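Invasion protein InvA (Salmonella enterica, PDB 2X49) belongs to the type III secretion export apparatus, takes part in the invasion of intestinal epithelial cells and is represented here by its C-terminal domain. Local coordinates at residues Ile66-Phe71 with Ala138-Glu143; Asp247-Gly252 with Arg300-Met305; Asp274-Lys279 with Lys304-Arg309. All coordinates share one frame; numbering follows the deposited sequence.

Interaction 1. Residues Ile66-Phe71 with Ala138-Glu143; sequences IRVEQF and ARNVNE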
loop_
_atom_site.group_PDB
_atom_site.type_symbol
_atom_site.label_atom_id
_atom_site.label_comp_id
_atom_site.label_asym_id
_atom_site.label_seq_id
_atom_site.Cartn_x
_atom_site.Cartn_y
_atom_site.Cartn_z
ATOM N N ILE A 66 -16.040 -9.127 9.471
ATOM C CA ILE A 66 -14.978 -10.116 9.741
ATOM C C ILE A 66 -13.673 -9.437 10.128
ATOM O O ILE A 66 -13.308 -8.481 9.534
ATOM C CB ILE A 66 -14.763 -10.990 8.494
ATOM C CG1 ILE A 66 -16.068 -11.724 8.142
ATOM C CG2 ILE A 66 -13.651 -11.989 8.712
ATOM C CD1 ILE A 66 -16.010 -12.480 6.823
ATOM N N ARG A 67 -13.016 -9.912 11.168
ATOM C CA ARG A 67 -11.735 -9.326 11.587
ATOM C C ARG A 67 -10.733 -9.505 10.474
ATOM O O ARG A 67 -10.517 -10.611 9.990
ATOM C CB ARG A 67 -11.208 -9.994 12.858
ATOM C CG ARG A 67 -12.005 -9.654 14.091
ATOM C CD ARG A 67 -11.765 -10.655 15.215
ATOM N NE ARG A 67 -11.602 -9.969 16.488
ATOM C CZ ARG A 67 -12.597 -9.456 17.205
ATOM N NH1 ARG A 67 -13.856 -9.542 16.777
ATOM N NH2 ARG A 67 -12.325 -8.854 18.356
ATOM N N VAL A 68 -10.130 -8.401 10.087
ATOM C CA VAL A 68 -9.102 -8.363 9.015
ATOM C C VAL A 68 -7.703 -8.150 9.573
ATOM O O VAL A 68 -6.725 -8.815 9.218
ATOM C CB VAL A 68 -9.441 -7.271 8.002
ATOM C CG1 VAL A 68 -8.238 -6.876 7.180
ATOM C CG2 VAL A 68 -10.599 -7.773 7.094
ATOM N N GLU A 69 -7.633 -7.205 10.483
ATOM C CA GLU A 69 -6.358 -6.894 11.159
ATOM C C GLU A 69 -6.566 -6.260 12.496
ATOM O O GLU A 69 -7.489 -5.494 12.689
ATOM C CB GLU A 69 -5.557 -5.887 10.311
ATOM C CG GLU A 69 -4.535 -6.481 9.361
ATOM C CD GLU A 69 -3.493 -7.309 10.070
ATOM O OE1 GLU A 69 -3.237 -7.039 11.265
ATOM O OE2 GLU A 69 -2.936 -8.235 9.438
ATOM N N GLN A 70 -5.662 -6.569 13.396
ATOM C CA GLN A 70 -5.597 -5.878 14.689
ATOM C C GLN A 70 -4.293 -5.098 14.694
ATOM O O GLN A 70 -3.191 -5.671 14.478
ATOM C CB GLN A 70 -5.660 -6.864 15.862
ATOM C CG GLN A 70 -5.693 -6.188 17.258
ATOM C CD GLN A 70 -6.133 -7.133 18.400
ATOM O OE1 GLN A 70 -6.947 -8.044 18.207
ATOM N NE2 GLN A 70 -5.620 -6.886 19.597
ATOM N N PHE A 71 -4.446 -3.815 14.999
ATOM C CA PHE A 71 -3.351 -2.840 15.047
ATOM C C PHE A 71 -3.032 -2.456 16.484
ATOM O O PHE A 71 -3.884 -2.333 17.340
ATOM C CB PHE A 71 -3.721 -1.543 14.297
ATOM C CG PHE A 71 -4.172 -1.741 12.861
ATOM C CD1 PHE A 71 -3.258 -1.657 11.811
ATOM C CD2 PHE A 71 -5.471 -2.014 12.551
ATOM C CE1 PHE A 71 -3.622 -1.777 10.471
ATOM C CE2 PHE A 71 -5.862 -2.189 11.212
ATOM C CZ PHE A 71 -4.934 -2.115 10.169
ATOM N N ALA A 138 -6.459 -0.181 1.146
ATOM C CA ALA A 138 -6.020 -0.204 -0.287
ATOM C C ALA A 138 -5.962 -1.643 -0.770
ATOM O O ALA A 138 -6.450 -1.982 -1.851
ATOM C CB ALA A 138 -4.639 0.485 -0.470
ATOM N N ARG A 139 -5.344 -2.516 -0.001
ATOM C CA ARG A 139 -5.157 -3.923 -0.390
ATOM C C ARG A 139 -6.496 -4.629 -0.636
ATOM O O ARG A 139 -6.628 -5.558 -1.451
ATOM C CB ARG A 139 -4.343 -4.668 0.681
ATOM C CG ARG A 139 -4.104 -6.117 0.500
ATOM C CD ARG A 139 -2.997 -6.527 1.474
ATOM N NE ARG A 139 -3.423 -6.795 2.849
ATOM C CZ ARG A 139 -2.931 -6.197 3.931
ATOM N NH1 ARG A 139 -2.003 -5.261 3.828
ATOM N NH2 ARG A 139 -3.376 -6.534 5.136
ATOM N N ASN A 140 -7.481 -4.161 0.107
ATOM C CA ASN A 140 -8.807 -4.801 0.205
ATOM C C ASN A 140 -9.828 -4.017 -0.630
ATOM O O ASN A 140 -11.036 -4.098 -0.453
ATOM C CB ASN A 140 -9.254 -4.950 1.667
ATOM C CG ASN A 140 -8.623 -6.113 2.344
ATOM O OD1 ASN A 140 -9.032 -7.269 2.161
ATOM N ND2 ASN A 140 -7.666 -5.835 3.219
ATOM N N VAL A 141 -9.286 -3.309 -1.598
ATOM C CA VAL A 141 -10.074 -2.405 -2.453
ATOM C C VAL A 141 -11.312 -3.072 -3.100
ATOM O O VAL A 141 -12.369 -2.441 -3.236
ATOM C CB VAL A 141 -9.206 -1.738 -3.550
ATOM C CG1 VAL A 141 -8.569 -2.750 -4.457
ATOM C CG2 VAL A 141 -10.068 -0.757 -4.352
ATOM N N ASN A 142 -11.184 -4.341 -3.431
ATOM C CA ASN A 142 -12.272 -5.033 -4.140
ATOM C C ASN A 142 -13.545 -5.180 -3.282
ATOM O O ASN A 142 -14.623 -5.513 -3.768
ATOM C CB ASN A 142 -11.824 -6.395 -4.718
ATOM C CG ASN A 142 -10.847 -6.265 -5.908
ATOM O OD1 ASN A 142 -9.880 -5.358 -5.811
ATOM N ND2 ASN A 142 -10.929 -7.042 -6.873
ATOM N N GLU A 143 -13.384 -4.924 -1.986
ATOM C CA GLU A 143 -14.499 -5.057 -1.030
ATOM C C GLU A 143 -15.475 -3.919 -1.134
ATOM O O GLU A 143 -16.648 -4.091 -0.759
ATOM C CB GLU A 143 -14.022 -5.211 0.444
ATOM C CG GLU A 143 -13.231 -6.505 0.723
ATOM C CD GLU A 143 -14.093 -7.764 0.746
ATOM O OE1 GLU A 143 -15.348 -7.670 0.784
ATOM O OE2 GLU A 143 -13.494 -8.865 0.757
#
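The guanidinium group of R139 meets E69 at its edge, close to its own plane, with CG of E69 4.4 Å from NH2 of R139. The amide of N140 is approached by a methyl group: CG1 of V68 lies 4.1 Å from ND2 of N140. Both contacts are light, and the two segments bury only 91 Å² between them. The carboxylate of E69 passes near the arginine without bonding it, since OE2 of E69 stays 4.6 Å from NH2 of R139, so any attraction would be a weak, longer-range one. The arginine has a stronger partner in D312, whose carboxylate forms a salt bridge with NH1. In the same way the side-chain nitrogen ND2 of N140 is hydrogen-bonded to the backbone carbonyl of T136, one turn back, an apt task for an asparagine just past the end of a helix. V68 and E69 both turn toward the second segment although they are consecutive in a strand, because they form a classic beta bulge opposite L61 that interrupts the usual alternation. The chi1 of 161° swings CG1 of V68 away from the main-chain nitrogen and toward N140; beta-branched valine is at home in a strand, and its compact methyl reaches the amide. The strand 66-72 is an outermost strand of a mixed four-stranded sheet and pairs with strand 58-63. V68 and F71 also rest on helix 125-139, whose last turn supplies R139, while R139 reaches the loop at P311 and N140 touches I63 of the adjacent strand.

Interaction 2. Residues Asp247-Gly252 with Arg300-Met305; sequences DVIRKG and RFIKKM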
loop_
_atom_site.group_PDB
_atom_site.type_symbol
_atom_site.label_atom_id
_atom_site.label_comp_id
_atom_site.label_asym_id
_atom_site.label_seq_id
_atom_site.Cartn_x
_atom_site.Cartn_y
_atom_site.Cartn_z
ATOM N N ASP A 247 17.211 -13.459 -11.081
ATOM C CA ASP A 247 17.434 -14.443 -12.132
ATOM C C ASP A 247 16.628 -15.693 -11.918
ATOM O O ASP A 247 16.216 -16.321 -12.855
ATOM C CB ASP A 247 18.907 -14.771 -12.345
ATOM C CG ASP A 247 19.512 -13.951 -13.461
ATOM O OD1 ASP A 247 20.691 -13.554 -13.323
ATOM O OD2 ASP A 247 18.839 -13.740 -14.514
ATOM N N VAL A 248 16.391 -16.025 -10.666
ATOM C CA VAL A 248 15.622 -17.244 -10.347
ATOM C C VAL A 248 14.233 -17.061 -10.901
ATOM O O VAL A 248 13.594 -17.970 -11.443
ATOM C CB VAL A 248 15.536 -17.524 -8.842
ATOM C CG1 VAL A 248 14.438 -18.556 -8.534
ATOM C CG2 VAL A 248 16.880 -17.985 -8.338
ATOM N N ILE A 249 13.773 -15.827 -10.743
ATOM C CA ILE A 249 12.397 -15.474 -11.105
ATOM C C ILE A 249 12.305 -15.451 -12.616
ATOM O O ILE A 249 11.397 -15.962 -13.256
ATOM C CB ILE A 249 11.978 -14.109 -10.535
ATOM C CG1 ILE A 249 11.856 -14.221 -9.025
ATOM C CG2 ILE A 249 10.661 -13.661 -11.194
ATOM C CD1 ILE A 249 10.696 -15.067 -8.581
ATOM N N ARG A 250 13.339 -14.888 -13.184
ATOM C CA ARG A 250 13.368 -14.668 -14.631
ATOM C C ARG A 250 13.308 -16.029 -15.328
ATOM O O ARG A 250 12.604 -16.195 -16.322
ATOM C CB ARG A 250 14.576 -13.823 -15.066
ATOM C CG ARG A 250 14.279 -12.982 -16.273
ATOM C CD ARG A 250 15.432 -12.050 -16.610
ATOM N NE ARG A 250 16.062 -11.613 -15.379
ATOM C CZ ARG A 250 16.298 -10.360 -15.023
ATOM N NH1 ARG A 250 15.999 -9.353 -15.823
ATOM N NH2 ARG A 250 16.869 -10.136 -13.866
ATOM N N LYS A 251 14.006 -17.017 -14.774
ATOM C CA LYS A 251 14.061 -18.354 -15.457
ATOM C C LYS A 251 12.714 -19.049 -15.432
ATOM O O LYS A 251 12.442 -19.975 -16.206
ATOM C CB LYS A 251 15.098 -19.356 -14.892
ATOM C CG LYS A 251 15.284 -20.677 -15.801
ATOM C CD LYS A 251 14.158 -21.832 -15.659
ATOM C CE LYS A 251 14.348 -23.164 -16.485
ATOM N NZ LYS A 251 13.445 -23.477 -17.764
ATOM N N GLY A 252 11.923 -18.650 -14.467
ATOM C CA GLY A 252 10.623 -19.290 -14.187
ATOM C C GLY A 252 9.508 -18.705 -15.029
ATOM O O GLY A 252 8.354 -19.176 -15.064
ATOM N N ARG A 300 6.246 -7.568 -11.249
ATOM C CA ARG A 300 4.892 -8.036 -10.949
ATOM C C ARG A 300 4.902 -9.461 -10.418
ATOM O O ARG A 300 4.021 -9.870 -9.621
ATOM C CB ARG A 300 3.956 -7.903 -12.157
ATOM C CG ARG A 300 4.275 -8.759 -13.342
ATOM C CD ARG A 300 3.564 -8.146 -14.542
ATOM N NE ARG A 300 3.739 -8.925 -15.760
ATOM C CZ ARG A 300 4.768 -8.783 -16.598
ATOM N NH1 ARG A 300 5.697 -7.875 -16.366
ATOM N NH2 ARG A 300 4.850 -9.547 -17.695
ATOM N N PHE A 301 5.898 -10.236 -10.843
ATOM C CA PHE A 301 6.008 -11.653 -10.435
ATOM C C PHE A 301 6.505 -11.790 -9.013
ATOM O O PHE A 301 6.075 -12.676 -8.268
ATOM C CB PHE A 301 6.885 -12.454 -11.405
ATOM C CG PHE A 301 6.363 -12.380 -12.818
ATOM C CD1 PHE A 301 5.202 -13.062 -13.169
ATOM C CD2 PHE A 301 6.978 -11.562 -13.780
ATOM C CE1 PHE A 301 4.679 -12.971 -14.477
ATOM C CE2 PHE A 301 6.449 -11.469 -15.084
ATOM C CZ PHE A 301 5.309 -12.181 -15.420
ATOM N N ILE A 302 7.461 -10.939 -8.682
ATOM C CA ILE A 302 7.970 -10.879 -7.312
ATOM C C ILE A 302 6.844 -10.474 -6.358
ATOM O O ILE A 302 6.681 -11.085 -5.306
ATOM C CB ILE A 302 9.196 -9.983 -7.173
ATOM C CG1 ILE A 302 10.354 -10.617 -7.926
ATOM C CG2 ILE A 302 9.574 -9.793 -5.683
ATOM C CD1 ILE A 302 11.539 -9.662 -8.175
ATOM N N LYS A 303 6.064 -9.481 -6.758
ATOM C CA LYS A 303 4.899 -9.017 -5.951
ATOM C C LYS A 303 3.942 -10.190 -5.695
ATOM O O LYS A 303 3.631 -10.513 -4.548
ATOM C CB LYS A 303 4.177 -7.790 -6.523
ATOM C CG LYS A 303 2.809 -7.507 -5.881
ATOM C CD LYS A 303 2.918 -6.914 -4.464
ATOM C CE LYS A 303 1.546 -6.707 -3.828
ATOM N NZ LYS A 303 1.580 -6.346 -2.404
ATOM N N LYS A 304 3.609 -10.925 -6.743
ATOM C CA LYS A 304 2.680 -12.069 -6.600
ATOM C C LYS A 304 3.243 -13.150 -5.707
ATOM O O LYS A 304 2.530 -13.775 -4.908
ATOM C CB LYS A 304 2.275 -12.659 -7.964
ATOM C CG LYS A 304 1.129 -13.693 -7.917
ATOM C CD LYS A 304 0.543 -13.957 -9.305
ATOM C CE LYS A 304 -0.888 -14.513 -9.237
ATOM N NZ LYS A 304 -0.949 -15.974 -9.567
ATOM N N MET A 305 4.550 -13.342 -5.805
ATOM C CA MET A 305 5.197 -14.377 -5.035
ATOM C C MET A 305 5.212 -14.089 -3.523
ATOM O O MET A 305 4.918 -14.969 -2.706
ATOM C CB MET A 305 6.607 -14.635 -5.593
ATOM C CG MET A 305 7.519 -15.190 -4.607
ATOM S SD MET A 305 8.639 -16.263 -5.504
ATOM C CE MET A 305 7.421 -17.370 -6.191
#
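Two helices that follow strands of the parallel four-stranded sheet pack together here, helix 243-252 after strand 236-240 and helix 299-306 as the connection of the beta-alpha-beta crossover from strand 291-294 to strand 314-317. Their short segments are nearly perpendicular, at 100°, with the axes 10.6 Å apart, so the meeting is local and I249 carries it for the first helix. All three side-chain carbons beyond CB find partners. CG2 of I249 lies 4.0 Å from CB of F301. On the other branch, CG1 of I249 is 4.1 Å from CG1 of I302. The terminal methyl CD1 of I249 stands 3.9 Å from SD of M305. A beta-branched isoleucine suits this place, because its two branches can serve different neighbours: with chi1 at -69°, CG1 lies opposite the carbonyl carbon and CG2 opposite the main-chain nitrogen. M305 runs past I249 in the opposite direction, its flexible chain bent at chi2 and chi3 to bring the sulfur alongside the methyl. F301 offers its CB to the helix while its ring turns away from I249, with CG of R300 lying over the ring's centre, 3.8 Å above the plane. R250 forms salt bridges with D297 and E246, and K303 one with E314; neither side chain touches the other helix. The apolar patch is flanked by strand 260-262, with L262 touching I249, F301 and M305, and by helix 266-280, whose L272 rests on I249 and M305.

Interaction 3. Residues Asp274-Lys279 with Lys304-Arg309; sequences DLITLK and KMIEGR. With CA (calcium ion), chain F.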
loop_
_atom_site.group_PDB
_atom_site.type_symbol
_atom_site.label_atom_id
_atom_site.label_comp_id
_atom_site.label_asym_id
_atom_site.label_seq_id
_atom_site.Cartn_x
_atom_site.Cartn_y
_atom_site.Cartn_z
ATOM N N ASP A 274 11.765 -18.757 1.535
ATOM C CA ASP A 274 12.530 -18.915 2.808
ATOM C C ASP A 274 13.733 -17.954 2.783
ATOM O O ASP A 274 14.121 -17.352 3.802
ATOM C CB ASP A 274 12.914 -20.370 3.094
ATOM C CG ASP A 274 11.704 -21.206 3.515
ATOM O OD1 ASP A 274 10.690 -20.610 3.964
ATOM O OD2 ASP A 274 11.754 -22.459 3.409
ATOM N N LEU A 275 14.322 -17.811 1.598
ATOM C CA LEU A 275 15.500 -16.909 1.429
ATOM C C LEU A 275 15.074 -15.433 1.605
ATOM O O LEU A 275 15.730 -14.636 2.245
ATOM C CB LEU A 275 16.171 -17.112 0.059
ATOM C CG LEU A 275 17.221 -16.065 -0.277
ATOM C CD1 LEU A 275 18.444 -16.201 0.655
ATOM C CD2 LEU A 275 17.638 -16.212 -1.756
ATOM N N ILE A 276 13.940 -15.073 1.011
ATOM C CA ILE A 276 13.431 -13.697 1.062
ATOM C C ILE A 276 13.103 -13.407 2.551
ATOM O O ILE A 276 13.492 -12.383 3.125
ATOM C CB ILE A 276 12.217 -13.463 0.098
ATOM C CG1 ILE A 276 12.629 -13.591 -1.380
ATOM C CG2 ILE A 276 11.533 -12.118 0.392
ATOM C CD1 ILE A 276 11.404 -13.754 -2.265
ATOM N N THR A 277 12.489 -14.391 3.177
ATOM C CA THR A 277 12.115 -14.262 4.601
ATOM C C THR A 277 13.323 -13.995 5.473
ATOM O O THR A 277 13.346 -13.105 6.334
ATOM C CB THR A 277 11.371 -15.520 5.121
ATOM O OG1 THR A 277 10.147 -15.701 4.401
ATOM C CG2 THR A 277 11.057 -15.377 6.612
ATOM N N LEU A 278 14.382 -14.757 5.220
ATOM C CA LEU A 278 15.625 -14.636 5.974
ATOM C C LEU A 278 16.293 -13.268 5.861
ATOM O O LEU A 278 16.807 -12.709 6.836
ATOM C CB LEU A 278 16.588 -15.722 5.507
ATOM C CG LEU A 278 17.966 -15.741 6.120
ATOM C CD1 LEU A 278 17.843 -15.978 7.623
ATOM C CD2 LEU A 278 18.831 -16.849 5.414
ATOM N N LYS A 279 16.236 -12.713 4.662
ATOM C CA LYS A 279 16.880 -11.439 4.370
ATOM C C LYS A 279 16.089 -10.304 4.963
ATOM O O LYS A 279 16.622 -9.227 5.260
ATOM C CB LYS A 279 17.094 -11.241 2.856
ATOM C CG LYS A 279 17.965 -12.277 2.285
ATOM C CD LYS A 279 19.357 -12.194 2.818
ATOM C CE LYS A 279 20.318 -12.764 1.815
ATOM N NZ LYS A 279 21.104 -11.675 1.173
ATOM N N LYS A 304 3.609 -10.925 -6.743
ATOM C CA LYS A 304 2.680 -12.069 -6.600
ATOM C C LYS A 304 3.243 -13.150 -5.707
ATOM O O LYS A 304 2.530 -13.775 -4.908
ATOM C CB LYS A 304 2.275 -12.659 -7.964
ATOM C CG LYS A 304 1.129 -13.693 -7.917
ATOM C CD LYS A 304 0.543 -13.957 -9.305
ATOM C CE LYS A 304 -0.888 -14.513 -9.237
ATOM N NZ LYS A 304 -0.949 -15.974 -9.567
ATOM N N MET A 305 4.550 -13.342 -5.805
ATOM C CA MET A 305 5.197 -14.377 -5.035
ATOM C C MET A 305 5.212 -14.089 -3.523
ATOM O O MET A 305 4.918 -14.969 -2.706
ATOM C CB MET A 305 6.607 -14.635 -5.593
ATOM C CG MET A 305 7.519 -15.190 -4.607
ATOM S SD MET A 305 8.639 -16.263 -5.504
ATOM C CE MET A 305 7.421 -17.370 -6.191
ATOM N N ILE A 306 5.474 -12.848 -3.167
ATOM C CA ILE A 306 5.734 -12.507 -1.740
ATOM C C ILE A 306 4.525 -12.042 -0.970
ATOM O O ILE A 306 4.562 -11.961 0.261
ATOM C CB ILE A 306 6.828 -11.410 -1.569
ATOM C CG1 ILE A 306 6.311 -10.056 -2.030
ATOM C CG2 ILE A 306 8.131 -11.849 -2.204
ATOM C CD1 ILE A 306 7.238 -8.868 -1.683
ATOM N N GLU A 307 3.452 -11.796 -1.684
ATOM C CA GLU A 307 2.304 -11.055 -1.076
ATOM C C GLU A 307 1.482 -11.861 -0.094
ATOM O O GLU A 307 0.785 -11.308 0.730
ATOM C CB GLU A 307 1.370 -10.441 -2.109
ATOM C CG GLU A 307 0.594 -11.428 -2.882
ATOM C CD GLU A 307 -0.275 -10.776 -3.942
ATOM O OE1 GLU A 307 -0.221 -9.545 -4.056
ATOM O OE2 GLU A 307 -1.000 -11.507 -4.662
ATOM N N GLY A 308 1.659 -13.159 -0.162
ATOM C CA GLY A 308 1.007 -14.070 0.756
ATOM C C GLY A 308 1.529 -13.904 2.166
ATOM O O GLY A 308 0.767 -13.766 3.131
ATOM N N ARG A 309 2.848 -13.903 2.240
ATOM C CA ARG A 309 3.563 -13.786 3.508
ATOM C C ARG A 309 3.807 -12.389 3.969
ATOM O O ARG A 309 3.742 -12.109 5.173
ATOM C CB ARG A 309 4.909 -14.514 3.518
ATOM C CG ARG A 309 5.472 -14.613 4.925
ATOM C CD ARG A 309 6.554 -15.706 5.152
ATOM N NE ARG A 309 6.997 -15.722 6.549
ATOM C CZ ARG A 309 7.741 -16.665 7.109
ATOM N NH1 ARG A 309 8.162 -17.693 6.403
ATOM N NH2 ARG A 309 8.069 -16.588 8.388
HETATM CA CA CA F . 9.959 -24.519 4.021
HETATM O O HOH W 1 8.552 -18.353 3.571
#
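I276 and I306 form the close-packed inner part of this contact, with CD1 of I276 3.8 Å from CG2 of I306 and the two side chains crossing at about a right angle. Both are buried, and isoleucine fits because its methyls fill the space where the helices face each other. Near the surface the methyl of T277 packs against R309: CG2 of T277 sits over the centre of one face of the guanidinium, 3.6 Å from CZ of R309. The arginine reaches there because its chi1 of -168° sends the chain out, extended from CG to NE. This joins helix 266-280 to segment 304-309, at the end of the crossover helix 299-306 between strands 291-294 and 314-317, and M273 also touches both I306 and R309. The hydroxyl of T277 is near NH1 of R309 but badly angled for a bond; it pairs instead with the carbonyl of M273, as threonine often does within a helix. On the outer side, where D274 and R309 are exposed, a water takes over. It accepts from NH1 of R309 at 2.9 Å, in the plane of the guanidinium. It also donates to OG1 of T277 and, at 3.1 Å, to OD1 of D274. The aspartate and arginine are thus linked through solvent, with OD1 of D274 4.6 Å from NH1 of R309. OD2 of D274 binds a calcium ion at 2.8 Å, dividing the carboxylate between metal and water.

Overall arrangement
Along the chain interaction 1 closes before interactions 2 and 3 open, and both of these end on the same helix, 299-306, sharing K304 and M305. Interactions 2 and 3 have centres about 11 Å apart: helix 243-252 meets F301, I302 and M305, while helix 266-280 meets I306 and R309, so this one crossover helix is gripped at two points. Interaction 1 lies apart, with its centre about 26 Å from that of interaction 2 and about 20 Å from that of interaction 3, and joins the mixed sheet to helix 125-139. The contacts therefore tie together separate parts of this C-terminal domain, interaction 1 at the surface, interaction 2 buried and interaction 3 partly buried.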